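Local coordinates for protein N-acetylglucosamine 2-epimerase (Xylella fastidiosa, PDB 3GT5) that probably acts as a sugar isomerase of the N-acylglucosamine 2-epimerase family, whose members interconvert sugar epimers or isomers within an (alpha/alpha)6 barrel, at residues Leu257-Leu260 / Asp261-Ile264; Arg337-Ala340 / Tyr341-Gln344; Asp138-Trp141 / Cys142-Arg146; Ala62-Tyr65 / Leu66-Thr70. All coordinates share one frame; numbering follows the deposited sequence.

Contact 1 of 4, residues Leu257-Leu260 / Asp261-Ile264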
loop_
_atom_site.group_PDB
_atom_site.type_symbol
_atom_site.label_atom_id
_atom_site.label_comp_id
_atom_site.label_asym_id
_atom_site.label_seq_id
_atom_site.Cartn_x
_atom_site.Cartn_y
_atom_site.Cartn_z
ATOM N N LEU A 257 -2.400 -6.336 -11.027
ATOM C CA LEU A 257 -2.670 -6.844 -12.383
ATOM C C LEU A 257 -3.916 -7.738 -12.398
ATOM O O LEU A 257 -4.680 -7.749 -13.391
ATOM C CB LEU A 257 -1.479 -7.655 -12.905
ATOM C CG LEU A 257 -0.196 -6.884 -13.110
ATOM C CD1 LEU A 257 0.959 -7.827 -13.563
ATOM C CD2 LEU A 257 -0.369 -5.753 -14.139
ATOM N N LEU A 258 -4.127 -8.511 -11.332
ATOM C CA LEU A 258 -5.321 -9.366 -11.248
ATOM C C LEU A 258 -6.606 -8.546 -10.944
ATOM O O LEU A 258 -7.698 -8.943 -11.351
ATOM C CB LEU A 258 -5.153 -10.501 -10.225
ATOM C CG LEU A 258 -4.531 -11.789 -10.781
ATOM C CD1 LEU A 258 -5.508 -12.645 -11.655
ATOM C CD2 LEU A 258 -3.290 -11.515 -11.549
ATOM N N ILE A 259 -6.470 -7.425 -10.286
ATOM C CA ILE A 259 -7.615 -6.500 -10.116
ATOM C C ILE A 259 -7.903 -5.849 -11.485
ATOM O O ILE A 259 -9.051 -5.757 -11.891
ATOM C CB ILE A 259 -7.353 -5.450 -9.050
ATOM C CG1 ILE A 259 -7.210 -6.121 -7.671
ATOM C CG2 ILE A 259 -8.521 -4.412 -9.020
ATOM C CD1 ILE A 259 -6.734 -5.211 -6.566
ATOM N N LEU A 260 -6.865 -5.470 -12.220
ATOM C CA LEU A 260 -7.081 -4.931 -13.567
ATOM C C LEU A 260 -7.789 -5.934 -14.462
ATOM O O LEU A 260 -8.661 -5.557 -15.254
ATOM C CB LEU A 260 -5.778 -4.499 -14.204
ATOM C CG LEU A 260 -5.266 -3.146 -13.725
ATOM C CD1 LEU A 260 -3.748 -3.053 -13.936
ATOM C CD2 LEU A 260 -5.984 -1.980 -14.456
ATOM N N ASP A 261 -7.432 -7.217 -14.316
ATOM C CA ASP A 261 -7.970 -8.301 -15.157
ATOM C C ASP A 261 -9.482 -8.508 -14.939
ATOM O O ASP A 261 -10.198 -9.080 -15.798
ATOM C CB ASP A 261 -7.191 -9.573 -14.853
ATOM C CG ASP A 261 -7.729 -10.804 -15.560
ATOM O OD1 ASP A 261 -7.472 -10.975 -16.766
ATOM O OD2 ASP A 261 -8.381 -11.646 -14.876
ATOM N N ARG A 262 -9.939 -8.128 -13.775
ATOM C CA ARG A 262 -11.353 -8.102 -13.429
ATOM C C ARG A 262 -12.154 -7.057 -14.233
ATOM O O ARG A 262 -13.346 -7.278 -14.547
ATOM C CB ARG A 262 -11.468 -7.866 -11.921
ATOM C CG ARG A 262 -12.689 -8.357 -11.234
ATOM C CD ARG A 262 -12.693 -7.855 -9.759
ATOM N NE ARG A 262 -11.733 -8.611 -8.949
ATOM C CZ ARG A 262 -11.143 -8.215 -7.820
ATOM N NH1 ARG A 262 -11.346 -7.020 -7.293
ATOM N NH2 ARG A 262 -10.310 -9.046 -7.222
ATOM N N TYR A 263 -11.519 -5.925 -14.553
ATOM C CA TYR A 263 -12.200 -4.778 -15.160
ATOM C C TYR A 263 -11.846 -4.571 -16.628
ATOM O O TYR A 263 -12.547 -3.831 -17.342
ATOM C CB TYR A 263 -11.871 -3.498 -14.382
ATOM C CG TYR A 263 -12.325 -3.523 -12.954
ATOM C CD1 TYR A 263 -13.632 -3.834 -12.621
ATOM C CD2 TYR A 263 -11.431 -3.250 -11.925
ATOM C CE1 TYR A 263 -14.034 -3.874 -11.315
ATOM C CE2 TYR A 263 -11.832 -3.278 -10.622
ATOM C CZ TYR A 263 -13.116 -3.598 -10.325
ATOM O OH TYR A 263 -13.467 -3.618 -9.022
ATOM N N ILE A 264 -10.741 -5.160 -17.070
ATOM C CA ILE A 264 -10.235 -4.984 -18.425
ATOM C C ILE A 264 -10.010 -6.348 -19.074
ATOM O O ILE A 264 -9.357 -7.234 -18.499
ATOM C CB ILE A 264 -8.884 -4.242 -18.390
ATOM C CG1 ILE A 264 -9.090 -2.813 -17.873
ATOM C CG2 ILE A 264 -8.150 -4.300 -19.762
ATOM C CD1 ILE A 264 -7.840 -1.980 -17.928
HETATM O O HOH W 1 -8.618 -11.437 -12.145
#
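The carbonyl oxygen of Leu260 is gripped by two backbone N-H groups where helix 247-263 runs out. Ile264 N lies 2.8 Å from Leu260 O, almost in line with the carbonyl, whereas Tyr263 N donates to Leu260 O over 3.0 Å from well above the carbonyl plane. Earlier in the helix, Asp261 N bonds to Leu257 O at 3.0 Å, but Arg262 N makes only weak bonds, divided between the carbonyls of Leu258 and Ile259. Such mixed i-3 and i-4 bonding is common in the last turn of a helix, here one of the (alpha/alpha)6 barrel characteristic of this family. Side chains follow the same spacing: Leu260 CD2 runs alongside Ile264 CD1 at 3.9 Å, and Ile259 CG2 reaches Tyr263 CE2 at 3.8 Å. With chi1 at -65° for CG1, the CG2 branch of Ile259 stands anti to the backbone N, which carries it alongside the ring. A water donates to both Leu258 O and Asp261 OD2, tying the carboxylate back to the helix; OD2 also forms a salt bridge with Arg325 of helix 309-326. Arg262 pairs with Glu385, while the Tyr263 hydroxyl bonds to Glu187 on helix 172-189.

Contact 2 of 4, residues Arg337-Ala340 / Tyr341-Gln344; sequences RLWA and YAWQ
Trp343 turns its CG anti to the backbone N (chi1 -161°), and Trp339, with chi1 at -95°, swings its six-membered ring forward along helix 329-346. The two indoles consequently approach through their benzo portions, Trp339 CZ3 coming within 4.4 Å of Trp343 CE3. This is a loose, oblique meeting of i and i+4 side chains. The methyl of Ala342 also borders the first indole, its CB lying 4.2 Å from Trp339 CE3. Along the backbone the i-4 bonds continue, with a wider pi-type turn at 342-344. Trp343 N donates to Trp339 O at 2.7 Å, nearly straight at the hydrogen (167°), and Ala342 N reaches Leu338 O at 3.0 Å. Farther round the helix, Tyr341 N bonds to Arg337 O at 3.0 Å and Gln344 N to Ala340 O at 3.1 Å. Leu338 and Trp339 face helix 309-326, whereas Ala340 and Gln344 are exposed, consistent with an amphipathic helix in the outer layer. Phe5 stacks on Trp339, and Phe10 meets both indoles edge-to-face, bringing the N-terminal region against this helix. Since the two indoles meet through carbon atoms, their mutual contact is dispersive and hydrophobic, while directional bonding between the segments comes from the backbone.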
loop_
_atom_site.group_PDB
_atom_site.type_symbol
_atom_site.label_atom_id
_atom_site.label_comp_id
_atom_site.label_asym_id
_atom_site.label_seq_id
_atom_site.Cartn_x
_atom_site.Cartn_y
_atom_site.Cartn_z
ATOM N N ARG A 337 0.372 -21.215 3.424
ATOM C CA ARG A 337 1.647 -21.136 4.151
ATOM C C ARG A 337 2.003 -19.720 4.595
ATOM O O ARG A 337 2.618 -19.515 5.664
ATOM C CB ARG A 337 2.798 -21.860 3.402
ATOM C CG ARG A 337 3.433 -21.188 2.222
ATOM C CD ARG A 337 4.670 -22.042 1.709
ATOM N NE ARG A 337 4.305 -23.401 1.262
ATOM C CZ ARG A 337 3.890 -23.777 0.033
ATOM N NH1 ARG A 337 3.769 -22.930 -0.980
ATOM N NH2 ARG A 337 3.595 -25.052 -0.197
ATOM N N LEU A 338 1.611 -18.733 3.784
ATOM C CA LEU A 338 1.815 -17.336 4.148
ATOM C C LEU A 338 0.990 -17.019 5.387
ATOM O O LEU A 338 1.482 -16.400 6.323
ATOM C CB LEU A 338 1.452 -16.397 2.969
ATOM C CG LEU A 338 2.557 -16.363 1.896
ATOM C CD1 LEU A 338 1.996 -15.836 0.574
ATOM C CD2 LEU A 338 3.737 -15.520 2.305
ATOM N N TRP A 339 -0.279 -17.430 5.383
ATOM C CA TRP A 339 -1.095 -17.198 6.584
ATOM C C TRP A 339 -0.564 -17.978 7.804
ATOM O O TRP A 339 -0.597 -17.449 8.898
ATOM C CB TRP A 339 -2.567 -17.546 6.342
ATOM C CG TRP A 339 -3.414 -16.413 5.961
ATOM C CD1 TRP A 339 -4.164 -16.284 4.828
ATOM C CD2 TRP A 339 -3.664 -15.248 6.739
ATOM N NE1 TRP A 339 -4.845 -15.092 4.849
ATOM C CE2 TRP A 339 -4.561 -14.439 6.012
ATOM C CE3 TRP A 339 -3.236 -14.812 7.998
ATOM C CZ2 TRP A 339 -5.015 -13.219 6.503
ATOM C CZ3 TRP A 339 -3.661 -13.600 8.467
ATOM C CH2 TRP A 339 -4.547 -12.814 7.727
ATOM N N ALA A 340 -0.122 -19.221 7.610
ATOM C CA ALA A 340 0.394 -20.011 8.730
ATOM C C ALA A 340 1.573 -19.308 9.366
ATOM O O ALA A 340 1.666 -19.213 10.585
ATOM C CB ALA A 340 0.769 -21.400 8.296
ATOM N N TYR A 341 2.497 -18.802 8.532
ATOM C CA TYR A 341 3.590 -17.976 9.056
ATOM C C TYR A 341 3.120 -16.710 9.807
ATOM O O TYR A 341 3.536 -16.388 10.930
ATOM C CB TYR A 341 4.526 -17.571 7.919
ATOM C CG TYR A 341 5.572 -16.644 8.419
ATOM C CD1 TYR A 341 6.629 -17.116 9.191
ATOM C CD2 TYR A 341 5.494 -15.284 8.198
ATOM C CE1 TYR A 341 7.553 -16.260 9.700
ATOM C CE2 TYR A 341 6.416 -14.409 8.725
ATOM C CZ TYR A 341 7.456 -14.901 9.481
ATOM O OH TYR A 341 8.407 -14.051 10.046
ATOM N N ALA A 342 2.265 -15.960 9.148
ATOM C CA ALA A 342 1.764 -14.719 9.720
ATOM C C ALA A 342 1.000 -14.978 11.013
ATOM O O ALA A 342 1.186 -14.286 11.985
ATOM C CB ALA A 342 0.876 -14.010 8.681
ATOM N N TRP A 343 0.138 -15.968 11.020
ATOM C CA TRP A 343 -0.626 -16.280 12.245
ATOM C C TRP A 343 0.269 -16.682 13.426
ATOM O O TRP A 343 0.034 -16.254 14.542
ATOM C CB TRP A 343 -1.638 -17.380 11.959
ATOM C CG TRP A 343 -2.708 -17.452 12.948
ATOM C CD1 TRP A 343 -2.920 -18.464 13.832
ATOM C CD2 TRP A 343 -3.762 -16.506 13.145
ATOM N NE1 TRP A 343 -4.058 -18.207 14.578
ATOM C CE2 TRP A 343 -4.577 -17.000 14.194
ATOM C CE3 TRP A 343 -4.081 -15.274 12.564
ATOM C CZ2 TRP A 343 -5.692 -16.282 14.691
ATOM C CZ3 TRP A 343 -5.187 -14.559 13.062
ATOM C CH2 TRP A 343 -5.973 -15.070 14.115
ATOM N N GLN A 344 1.315 -17.438 13.146
ATOM C CA GLN A 344 2.208 -17.915 14.185
ATOM C C GLN A 344 3.139 -16.802 14.671
ATOM O O GLN A 344 3.459 -16.740 15.866
ATOM C CB GLN A 344 3.027 -19.134 13.708
ATOM C CG GLN A 344 4.025 -19.648 14.757
ATOM C CD GLN A 344 3.335 -20.149 16.014
ATOM O OE1 GLN A 344 2.353 -20.904 15.940
ATOM N NE2 GLN A 344 3.836 -19.726 17.184
#

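Contact 3 of 4, residues Asp138-Trp141 / Cys142-Arg146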
loop_
_atom_site.group_PDB
_atom_site.type_symbol
_atom_site.label_atom_id
_atom_site.label_comp_id
_atom_site.label_asym_id
_atom_site.label_seq_id
_atom_site.Cartn_x
_atom_site.Cartn_y
_atom_site.Cartn_z
ATOM N N ASP A 138 -11.304 14.843 -8.848
ATOM C CA ASP A 138 -11.017 15.573 -10.069
ATOM C C ASP A 138 -9.925 16.641 -9.834
ATOM O O ASP A 138 -9.017 16.786 -10.651
ATOM C CB ASP A 138 -12.295 16.159 -10.697
ATOM C CG ASP A 138 -11.996 16.942 -11.959
ATOM O OD1 ASP A 138 -11.332 16.412 -12.903
ATOM O OD2 ASP A 138 -12.355 18.139 -11.956
ATOM N N GLU A 139 -9.958 17.325 -8.696
ATOM C CA GLU A 139 -8.946 18.344 -8.331
ATOM C C GLU A 139 -7.580 17.691 -8.218
ATOM O O GLU A 139 -6.590 18.271 -8.677
ATOM C CB GLU A 139 -9.348 18.973 -6.996
ATOM C CG GLU A 139 -8.377 19.859 -6.181
ATOM C CD GLU A 139 -8.824 19.870 -4.719
ATOM O OE1 GLU A 139 -8.344 19.001 -3.921
ATOM O OE2 GLU A 139 -9.762 20.651 -4.397
ATOM N N THR A 140 -7.540 16.472 -7.641
ATOM C CA THR A 140 -6.260 15.751 -7.466
ATOM C C THR A 140 -5.748 15.273 -8.835
ATOM O O THR A 140 -4.563 15.405 -9.125
ATOM C CB THR A 140 -6.435 14.579 -6.500
ATOM O OG1 THR A 140 -6.994 15.067 -5.275
ATOM C CG2 THR A 140 -5.075 13.867 -6.215
ATOM N N TRP A 141 -6.635 14.761 -9.677
ATOM C CA TRP A 141 -6.265 14.390 -11.060
ATOM C C TRP A 141 -5.631 15.623 -11.778
ATOM O O TRP A 141 -4.570 15.527 -12.430
ATOM C CB TRP A 141 -7.499 13.889 -11.825
ATOM C CG TRP A 141 -7.253 13.647 -13.288
ATOM C CD1 TRP A 141 -7.348 14.583 -14.290
ATOM C CD2 TRP A 141 -6.840 12.439 -13.921
ATOM N NE1 TRP A 141 -7.038 14.022 -15.482
ATOM C CE2 TRP A 141 -6.736 12.707 -15.295
ATOM C CE3 TRP A 141 -6.602 11.122 -13.474
ATOM C CZ2 TRP A 141 -6.360 11.740 -16.220
ATOM C CZ3 TRP A 141 -6.241 10.174 -14.393
ATOM C CH2 TRP A 141 -6.133 10.477 -15.755
ATOM N N CYS A 142 -6.293 16.766 -11.678
ATOM C CA CYS A 142 -5.803 17.971 -12.357
ATOM C C CYS A 142 -4.427 18.386 -11.865
ATOM O O CYS A 142 -3.562 18.707 -12.681
ATOM C CB CYS A 142 -6.784 19.108 -12.238
ATOM S SG CYS A 142 -8.207 18.817 -13.263
ATOM N N LEU A 143 -4.224 18.319 -10.544
ATOM C CA LEU A 143 -2.942 18.643 -9.928
ATOM C C LEU A 143 -1.827 17.700 -10.416
ATOM O O LEU A 143 -0.725 18.176 -10.782
ATOM C CB LEU A 143 -3.055 18.554 -8.402
ATOM C CG LEU A 143 -1.789 19.040 -7.684
ATOM C CD1 LEU A 143 -1.734 20.563 -7.574
ATOM C CD2 LEU A 143 -1.693 18.326 -6.310
ATOM N N LEU A 144 -2.120 16.394 -10.443
ATOM C CA LEU A 144 -1.220 15.376 -10.987
ATOM C C LEU A 144 -0.913 15.633 -12.463
ATOM O O LEU A 144 0.239 15.527 -12.896
ATOM C CB LEU A 144 -1.815 13.969 -10.757
ATOM C CG LEU A 144 -1.763 13.529 -9.292
ATOM C CD1 LEU A 144 -2.719 12.335 -9.126
ATOM C CD2 LEU A 144 -0.334 13.164 -8.925
ATOM N N GLU A 145 -1.929 15.969 -13.267
ATOM C CA GLU A 145 -1.669 16.217 -14.704
ATOM C C GLU A 145 -0.815 17.459 -14.908
ATOM O O GLU A 145 0.008 17.523 -15.808
ATOM C CB GLU A 145 -2.990 16.429 -15.467
ATOM C CG GLU A 145 -3.824 15.140 -15.726
ATOM C CD GLU A 145 -3.108 13.991 -16.447
ATOM O OE1 GLU A 145 -3.149 13.869 -17.695
ATOM O OE2 GLU A 145 -2.567 13.139 -15.738
ATOM N N ARG A 146 -1.061 18.476 -14.098
ATOM C CA ARG A 146 -0.369 19.765 -14.213
ATOM C C ARG A 146 1.103 19.626 -13.878
ATOM O O ARG A 146 1.926 20.214 -14.562
ATOM C CB ARG A 146 -1.032 20.783 -13.277
ATOM C CG ARG A 146 -0.565 22.253 -13.295
ATOM C CD ARG A 146 -1.597 23.121 -12.488
ATOM N NE ARG A 146 -2.943 22.975 -13.091
ATOM C CZ ARG A 146 -4.049 22.409 -12.558
ATOM N NH1 ARG A 146 -4.128 21.931 -11.287
ATOM N NH2 ARG A 146 -5.132 22.344 -13.345
HETATM O O HOH W 2 -6.245 20.912 -9.049
HETATM O O HOH W 3 -3.358 12.399 -13.294
#
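A CH-pi contact one turn apart, between Trp141 and Glu145, dominates this part of helix 133-147, which runs between helix 112-127 and the strand at 149-150. Glu145 CG sits over one face of the indole, 3.8 Å from the centroid of the five-membered ring of Trp141 and 3.4 Å from Trp141 NE1. A bend at chi2 (-55°) folds the glutamate along the ring, and its carboxylate stacks there with the planes 21° apart. On the backbone, Glu145 N donates to Trp141 O at 2.8 Å. A water 2.7 Å from Glu145 OE2 donates to that oxygen and, more weakly, to Trp141 O, bridging the side chain to the helix. On the inner side, Thr140 CG2 lies alongside Leu144 CD1 at 4.0 Å, in step with the backbone bond from Leu144 N to Thr140 O. A second water links Glu139 O to Arg146 NH1, reaching the guanidinium at its edge. Arg193 meets the indole in a cation-pi contact and pairs with Asp138, while Arg197 forms a salt bridge with Glu145 OE2, so helix 192-211 flanks this surface. Leu143 and Leu144 pack on Leu115 of helix 112-127, and Leu144 and Glu145 also touch Tyr156 of strand 155-160.

Contact 4 of 4, residues Ala62-Tyr65 / Leu66-Thr70; sequences AMAY and LQFGT
Tyr65 sets its ring beside the turn that ends helix 51-68, with Tyr65 CD1 at 3.5 Å from Thr70 O, which lies at the ring edge and in its plane. Next along the ring, Tyr65 CE1 is 3.7 Å from Gly69 O. With CG anti to the backbone N (chi1 172°), the phenol runs past its own carbonyl and along the departing chain. That carbonyl is put to use: Gly69 N donates to Tyr65 O at 2.7 Å, the last i-4 bond of the helix. Gly69 then leaves the helical conformation with a positive phi (75°), and Thr70 follows at the N-cap position of helix 71-88. The sequence is a short turn joining successive helices of the (alpha/alpha)6 barrel, 51-68 and 71-88, and Tyr65 packs across it onto Tyr73 and Leu74. On another side of the helix, Phe68 N bonds to Ala64 O at 2.8 Å, and the Phe68 ring comes beside Ala64, with Phe68 CD2 4.4 Å from Ala64 CB. Gln67 CG covers the centre of one face of the Phe68 ring, 3.6 Å above its plane. The Gln67 amide oxygen bonds to Arg12 of helix 8-22, where Phe68 also packs.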
loop_
_atom_site.group_PDB
_atom_site.type_symbol
_atom_site.label_atom_id
_atom_site.label_comp_id
_atom_site.label_asym_id
_atom_site.label_seq_id
_atom_site.Cartn_x
_atom_site.Cartn_y
_atom_site.Cartn_z
ATOM N N ALA A 62 -13.069 3.537 6.040
ATOM C CA ALA A 62 -14.005 3.396 4.900
ATOM C C ALA A 62 -14.268 1.967 4.528
ATOM O O ALA A 62 -15.403 1.592 4.379
ATOM C CB ALA A 62 -13.537 4.183 3.689
ATOM N N MET A 63 -13.214 1.140 4.391
ATOM C CA MET A 63 -13.392 -0.239 4.011
ATOM C C MET A 63 -14.114 -1.017 5.145
ATOM O O MET A 63 -14.961 -1.864 4.886
ATOM C CB MET A 63 -12.038 -0.853 3.639
ATOM C CG MET A 63 -11.385 -0.165 2.415
ATOM S SD MET A 63 -12.321 -0.252 0.832
ATOM C CE MET A 63 -12.155 -2.000 0.609
ATOM N N ALA A 64 -13.811 -0.696 6.396
ATOM C CA ALA A 64 -14.546 -1.277 7.533
ATOM C C ALA A 64 -16.027 -0.888 7.567
ATOM O O ALA A 64 -16.868 -1.736 7.814
ATOM C CB ALA A 64 -13.876 -0.949 8.841
ATOM N N TYR A 65 -16.339 0.371 7.307
ATOM C CA TYR A 65 -17.745 0.781 7.208
ATOM C C TYR A 65 -18.478 0.026 6.096
ATOM O O TYR A 65 -19.598 -0.443 6.317
ATOM C CB TYR A 65 -17.850 2.264 6.969
ATOM C CG TYR A 65 -19.267 2.691 6.681
ATOM C CD1 TYR A 65 -20.210 2.771 7.697
ATOM C CD2 TYR A 65 -19.637 3.026 5.407
ATOM C CE1 TYR A 65 -21.513 3.203 7.427
ATOM C CE2 TYR A 65 -20.912 3.439 5.108
ATOM C CZ TYR A 65 -21.844 3.511 6.109
ATOM O OH TYR A 65 -23.090 3.939 5.770
ATOM N N LEU A 66 -17.854 -0.126 4.917
ATOM C CA LEU A 66 -18.448 -0.869 3.790
ATOM C C LEU A 66 -18.668 -2.344 4.130
ATOM O O LEU A 66 -19.626 -2.965 3.681
ATOM C CB LEU A 66 -17.589 -0.743 2.518
ATOM C CG LEU A 66 -17.569 0.643 1.883
ATOM C CD1 LEU A 66 -16.691 0.640 0.634
ATOM C CD2 LEU A 66 -19.003 1.187 1.538
ATOM N N GLN A 67 -17.803 -2.897 4.962
ATOM C CA GLN A 67 -17.951 -4.280 5.346
ATOM C C GLN A 67 -18.960 -4.499 6.457
ATOM O O GLN A 67 -19.734 -5.466 6.390
ATOM C CB GLN A 67 -16.579 -4.834 5.759
ATOM C CG GLN A 67 -16.568 -6.302 6.146
ATOM C CD GLN A 67 -17.109 -7.247 5.081
ATOM O OE1 GLN A 67 -17.945 -8.130 5.380
ATOM N NE2 GLN A 67 -16.680 -7.079 3.862
ATOM N N PHE A 68 -18.940 -3.639 7.470
ATOM C CA PHE A 68 -19.673 -3.875 8.708
ATOM C C PHE A 68 -20.853 -2.900 8.931
ATOM O O PHE A 68 -21.769 -3.207 9.714
ATOM C CB PHE A 68 -18.726 -3.832 9.907
ATOM C CG PHE A 68 -17.663 -4.865 9.857
ATOM C CD1 PHE A 68 -17.985 -6.214 10.005
ATOM C CD2 PHE A 68 -16.342 -4.512 9.669
ATOM C CE1 PHE A 68 -17.005 -7.200 9.942
ATOM C CE2 PHE A 68 -15.359 -5.500 9.605
ATOM C CZ PHE A 68 -15.710 -6.850 9.740
ATOM N N GLY A 69 -20.843 -1.730 8.286
ATOM C CA GLY A 69 -21.870 -0.699 8.502
ATOM C C GLY A 69 -21.841 0.127 9.783
ATOM O O GLY A 69 -22.753 0.918 10.054
ATOM N N THR A 70 -20.783 0.007 10.571
ATOM C CA THR A 70 -20.743 0.626 11.884
ATOM C C THR A 70 -20.684 2.152 11.759
ATOM O O THR A 70 -19.766 2.676 11.154
ATOM C CB THR A 70 -19.488 0.125 12.610
ATOM O OG1 THR A 70 -19.341 -1.278 12.333
ATOM C CG2 THR A 70 -19.535 0.445 14.093
#

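Overall arrangement
From the N terminus, the chain meets contact 4 first, then contacts 3, 1 and 2. Each lies within one continuous stretch, so none closes a long loop, and the four run in series without nesting or crossing. Contact 4 finishes helix 51-68 and turns toward helix 71-88; contact 3 lies within helix 133-147, contact 1 ends helix 247-263, and contact 2 is near the end of helix 329-346. Contacts 1 and 4 come closest, about 9 Å between nearest atoms. Contacts 2 and 3 lie on opposite sides of the chain's centre, with their own centres about 40 Å apart. Helix 309-326 packs against both contacts 1 and 2, while helix 192-211 touches both 1 and 3.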